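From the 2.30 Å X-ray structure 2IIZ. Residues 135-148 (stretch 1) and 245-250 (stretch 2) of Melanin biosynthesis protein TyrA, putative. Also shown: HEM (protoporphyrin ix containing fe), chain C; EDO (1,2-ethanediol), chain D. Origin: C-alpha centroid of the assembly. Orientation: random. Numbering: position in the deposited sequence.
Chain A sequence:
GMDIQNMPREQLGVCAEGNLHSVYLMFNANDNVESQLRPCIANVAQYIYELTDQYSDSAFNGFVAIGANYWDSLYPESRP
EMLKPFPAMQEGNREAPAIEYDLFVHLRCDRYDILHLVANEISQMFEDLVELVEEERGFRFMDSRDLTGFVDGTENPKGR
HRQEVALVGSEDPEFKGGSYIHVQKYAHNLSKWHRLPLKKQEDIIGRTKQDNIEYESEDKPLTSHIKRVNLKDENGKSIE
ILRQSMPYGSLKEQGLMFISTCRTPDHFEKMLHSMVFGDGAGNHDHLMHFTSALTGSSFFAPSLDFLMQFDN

Stretch 1, residues 135-148: EERGFRFMDSRDLT
Stretch 2 245-250: SMPYGS

A proline can anchor a strand pairing although it has no amide proton to donate: its carbonyl can still accept a hydrogen bond, and its ring offers an apolar surface for packing. In the TyrA protein, the part of a longer strand at 135–139 and the strand 246–249 run roughly antiparallel, 136° between their directions, with axes approaching to 4.5 Å. A single bridge sets the register: Gly138 CA lies 4.3 Å from Tyr248 CA. Phe139 N donates to Pro247 O (2.9 Å, 157°), and the same oxygen receives a CA-H contact from Gly138 CA at 3.1 Å. Beyond the bridge, a water spans the gap, donating to Arg137 O (3.0 Å) and Gly249 O (2.8 Å).

Pro247 (phi/psi −58/157, C-gamma exo) is the most heavily covered residue. Phe139, at −150/142, directs its CA-to-CB bond away, yet chi1 of 61° (p) and chi2 of −82° swing the ring back, so that Pro247 CB sits over its face, 4.0 Å from the centroid of the Phe139 ring and 14° off the normal: a CH-pi contact. Apolar neighbours add to the packing, with Phe141 CB 3.8 Å from Pro247 CG and Leu147 CG (chi1 m, chi2 t) 4.1 Å from Pro247 CB.

Selenomethionine Met246 points toward stretch 1; its m, t, p rotamer brings CE to 3.3 Å from Arg140 N. Tyr248 leaves sideways, chi1 89° (p) and chi2 −85°, its CD2 3.7 Å from Glu136 OE1, reached through an m, m side chain. Gly249, at 101/−147, adopts angles at which a CB would jam against the preceding carbonyl.

A salt bridge and a hydrogen bond brace stretch 1 internally: Arg137 (m, t, t) turns its end away from the pairing, its NH2 meeting Glu135 OE2 at 3.0 Å, while Asp146 OD2 accepts from Thr148 N at 2.9 Å.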

# COMPACT_ATOMS: atom_id res chain seq x y z
N GLU A 135 5.95 -6.46 -6.98
CA GLU A 135 5.82 -6.09 -5.59
C GLU A 135 4.35 -5.91 -5.29
O GLU A 135 3.62 -5.29 -6.07
CB GLU A 135 6.56 -4.79 -5.29
CG GLU A 135 6.20 -4.25 -3.91
CD GLU A 135 7.07 -3.09 -3.44
OE1 GLU A 135 7.75 -2.44 -4.29
OE2 GLU A 135 7.05 -2.84 -2.21
N GLU A 136 3.91 -6.45 -4.16
CA GLU A 136 2.53 -6.25 -3.68
C GLU A 136 2.56 -6.10 -2.17
O GLU A 136 3.48 -6.59 -1.52
CB GLU A 136 1.62 -7.41 -4.08
CG GLU A 136 1.49 -7.67 -5.59
CD GLU A 136 0.71 -6.59 -6.35
OE1 GLU A 136 0.07 -5.75 -5.69
OE2 GLU A 136 0.74 -6.59 -7.61
N ARG A 137 1.54 -5.43 -1.63
CA ARG A 137 1.41 -5.22 -0.18
C ARG A 137 0.09 -5.80 0.31
O ARG A 137 -0.98 -5.48 -0.22
CB ARG A 137 1.54 -3.73 0.17
CG ARG A 137 2.91 -3.18 -0.31
CD ARG A 137 3.51 -1.99 0.48
NE ARG A 137 4.91 -1.81 0.06
CZ ARG A 137 5.79 -0.93 0.56
NH1 ARG A 137 5.45 -0.09 1.55
NH2 ARG A 137 7.02 -0.90 0.05
N GLY A 138 0.20 -6.67 1.31
CA GLY A 138 -0.95 -7.34 1.92
C GLY A 138 -1.41 -6.58 3.15
O GLY A 138 -0.64 -5.83 3.78
N PHE A 139 -2.68 -6.78 3.50
CA PHE A 139 -3.21 -6.17 4.71
C PHE A 139 -4.31 -7.02 5.32
O PHE A 139 -5.11 -7.61 4.59
CB PHE A 139 -3.73 -4.78 4.39
CG PHE A 139 -4.85 -4.77 3.39
CD1 PHE A 139 -4.59 -4.82 2.03
CD2 PHE A 139 -6.17 -4.69 3.81
CE1 PHE A 139 -5.62 -4.80 1.09
CE2 PHE A 139 -7.22 -4.66 2.87
CZ PHE A 139 -6.94 -4.72 1.52
N ARG A 140 -4.34 -7.08 6.65
CA ARG A 140 -5.48 -7.63 7.37
C ARG A 140 -6.73 -6.81 7.08
O ARG A 140 -6.69 -5.59 7.15
CB ARG A 140 -5.23 -7.62 8.87
CG ARG A 140 -6.38 -8.22 9.68
CD ARG A 140 -6.05 -8.35 11.16
NE ARG A 140 -5.07 -9.40 11.41
CZ ARG A 140 -4.55 -9.70 12.60
NH1 ARG A 140 -4.91 -9.02 13.69
NH2 ARG A 140 -3.66 -10.68 12.72
N PHE A 141 -7.83 -7.49 6.76
CA PHE A 141 -9.09 -6.80 6.50
C PHE A 141 -10.06 -7.16 7.63
O PHE A 141 -10.42 -8.32 7.81
CB PHE A 141 -9.66 -7.20 5.14
CG PHE A 141 -10.89 -6.42 4.74
CD1 PHE A 141 -10.81 -5.06 4.49
CD2 PHE A 141 -12.12 -7.05 4.62
CE1 PHE A 141 -11.92 -4.34 4.12
CE2 PHE A 141 -13.26 -6.34 4.26
CZ PHE A 141 -13.16 -4.98 4.01
N MSE A 142 -10.47 -6.16 8.39
CA MSE A 142 -11.40 -6.35 9.52
C MSE A 142 -10.81 -7.38 10.52
O MSE A 142 -9.62 -7.32 10.79
CB MSE A 142 -12.80 -6.71 8.99
CG MSE A 142 -13.36 -5.69 8.00
SE MSE A 142 -13.33 -3.80 8.62
CE MSE A 142 -11.75 -3.30 8.25
N ASP A 143 -11.64 -8.29 11.05
CA ASP A 143 -11.16 -9.36 11.95
C ASP A 143 -10.68 -10.56 11.16
O ASP A 143 -11.32 -11.62 11.15
CB ASP A 143 -12.23 -9.78 13.00
CG ASP A 143 -13.65 -9.82 12.44
OD1 ASP A 143 -13.94 -9.14 11.43
OD2 ASP A 143 -14.49 -10.54 13.05
N SER A 144 -9.55 -10.37 10.49
CA SER A 144 -8.97 -11.40 9.62
C SER A 144 -9.94 -11.96 8.58
O SER A 144 -10.10 -13.18 8.44
CB SER A 144 -8.38 -12.52 10.46
OG SER A 144 -7.53 -11.97 11.44
N ARG A 145 -10.58 -11.05 7.84
CA ARG A 145 -11.48 -11.45 6.77
C ARG A 145 -10.82 -11.25 5.38
O ARG A 145 -9.94 -10.39 5.16
CB ARG A 145 -12.85 -10.74 6.92
CG ARG A 145 -13.30 -10.62 8.41
CD ARG A 145 -14.68 -9.99 8.63
NE ARG A 145 -15.71 -11.01 8.49
CZ ARG A 145 -16.47 -11.54 9.45
NH1 ARG A 145 -16.37 -11.21 10.71
NH2 ARG A 145 -17.34 -12.46 9.11
N ASP A 146 -11.26 -12.08 4.44
CA ASP A 146 -10.95 -11.91 3.03
C ASP A 146 -11.88 -10.81 2.58
O ASP A 146 -12.86 -10.52 3.27
CB ASP A 146 -11.25 -13.22 2.27
CG ASP A 146 -11.10 -13.09 0.76
OD1 ASP A 146 -9.96 -13.18 0.25
OD2 ASP A 146 -12.13 -12.90 0.08
N LEU A 147 -11.58 -10.18 1.45
CA LEU A 147 -12.40 -9.05 1.01
C LEU A 147 -13.82 -9.46 0.62
O LEU A 147 -14.68 -8.59 0.45
CB LEU A 147 -11.72 -8.32 -0.14
CG LEU A 147 -10.45 -7.54 0.25
CD1 LEU A 147 -9.60 -7.34 -0.96
CD2 LEU A 147 -10.79 -6.19 0.88
N THR A 148 -14.06 -10.77 0.49
CA THR A 148 -15.42 -11.32 0.37
C THR A 148 -16.29 -11.07 1.62
O THR A 148 -17.52 -11.17 1.55
CB THR A 148 -15.41 -12.84 0.05
OG1 THR A 148 -14.55 -13.54 0.96
CG2 THR A 148 -14.89 -13.06 -1.32
N SER A 245 -2.09 -16.58 3.78
CA SER A 245 -2.61 -15.62 2.79
C SER A 245 -3.09 -14.35 3.43
O SER A 245 -3.44 -14.34 4.61
CB SER A 245 -3.79 -16.20 2.04
OG SER A 245 -3.61 -17.55 1.77
N MSE A 246 -3.14 -13.28 2.64
CA MSE A 246 -3.67 -11.99 3.10
C MSE A 246 -4.37 -11.26 1.96
O MSE A 246 -4.02 -11.48 0.81
CB MSE A 246 -2.55 -11.14 3.62
CG MSE A 246 -1.85 -11.81 4.79
SE MSE A 246 -0.71 -10.72 5.80
CE MSE A 246 -1.97 -9.33 6.33
N PRO A 247 -5.36 -10.39 2.26
CA PRO A 247 -5.90 -9.51 1.23
C PRO A 247 -4.78 -8.65 0.66
O PRO A 247 -3.78 -8.45 1.35
CB PRO A 247 -6.89 -8.61 1.99
CG PRO A 247 -7.30 -9.44 3.15
CD PRO A 247 -6.05 -10.18 3.55
N TYR A 248 -4.95 -8.16 -0.57
CA TYR A 248 -3.95 -7.29 -1.21
C TYR A 248 -4.59 -6.39 -2.23
O TYR A 248 -5.73 -6.62 -2.68
CB TYR A 248 -2.89 -8.12 -1.93
CG TYR A 248 -3.28 -8.41 -3.36
CD1 TYR A 248 -4.10 -9.51 -3.67
CD2 TYR A 248 -2.85 -7.60 -4.39
CE1 TYR A 248 -4.47 -9.77 -4.99
CE2 TYR A 248 -3.21 -7.86 -5.70
CZ TYR A 248 -4.02 -8.95 -5.99
OH TYR A 248 -4.36 -9.18 -7.29
N GLY A 249 -3.84 -5.36 -2.62
CA GLY A 249 -4.14 -4.59 -3.82
C GLY A 249 -4.84 -3.28 -3.57
O GLY A 249 -4.61 -2.62 -2.55
N SER A 250 -5.70 -2.90 -4.51
CA SER A 250 -6.18 -1.53 -4.64
C SER A 250 -7.31 -1.50 -5.66
O SER A 250 -7.76 -2.55 -6.12
CB SER A 250 -5.06 -0.65 -5.16
OG SER A 250 -5.00 -0.75 -6.57
CHA HEM C . -10.76 -22.53 3.96
CHB HEM C . -11.13 -18.44 1.44
CHC HEM C . -8.19 -20.17 -1.92
CHD HEM C . -7.37 -24.01 0.83
C1A HEM C . -11.15 -21.28 3.55
C2A HEM C . -12.11 -20.44 4.23
C3A HEM C . -12.20 -19.30 3.51
C4A HEM C . -11.30 -19.41 2.39
CMA HEM C . -13.09 -18.08 3.79
CAA HEM C . -12.87 -20.80 5.52
CBA HEM C . -12.11 -20.34 6.79
CGA HEM C . -10.97 -21.28 7.10
O1A HEM C . -9.78 -20.89 6.89
O2A HEM C . -11.22 -22.42 7.58
C1B HEM C . -10.38 -18.57 0.31
C2B HEM C . -10.28 -17.57 -0.73
C3B HEM C . -9.46 -18.06 -1.67
C4B HEM C . -9.03 -19.36 -1.23
CMB HEM C . -11.02 -16.22 -0.69
CAB HEM C . -8.99 -17.43 -2.99
CBB HEM C . -9.80 -16.65 -3.70
C1C HEM C . -7.74 -21.37 -1.47
C2C HEM C . -6.87 -22.24 -2.21
C3C HEM C . -6.63 -23.31 -1.45
C4C HEM C . -7.35 -23.13 -0.21
CMC HEM C . -6.35 -21.90 -3.62
CAC HEM C . -5.76 -24.55 -1.77
CBC HEM C . -5.11 -24.74 -2.92
C1D HEM C . -8.18 -23.96 1.93
C2D HEM C . -8.14 -24.92 3.00
C3D HEM C . -9.21 -24.46 3.98
C4D HEM C . -9.76 -23.27 3.40
CMD HEM C . -7.23 -26.16 3.12
CAD HEM C . -9.62 -25.11 5.32
CBD HEM C . -10.84 -25.98 5.05
CGD HEM C . -11.15 -26.89 6.21
O1D HEM C . -12.16 -26.61 6.93
O2D HEM C . -10.41 -27.89 6.40
NA HEM C . -10.67 -20.63 2.43
NB HEM C . -9.60 -19.66 -0.02
NC HEM C . -8.03 -21.93 -0.24
ND HEM C . -9.14 -23.01 2.19
FE HEM C . -9.53 -21.37 0.99
C1 EDO D . -1.96 -8.12 15.45
O1 EDO D . -2.36 -9.45 15.76
C2 EDO D . -2.22 -7.23 16.66
O2 EDO D . -1.47 -6.01 16.54
O HOH W 1 -2.78 -3.08 -0.43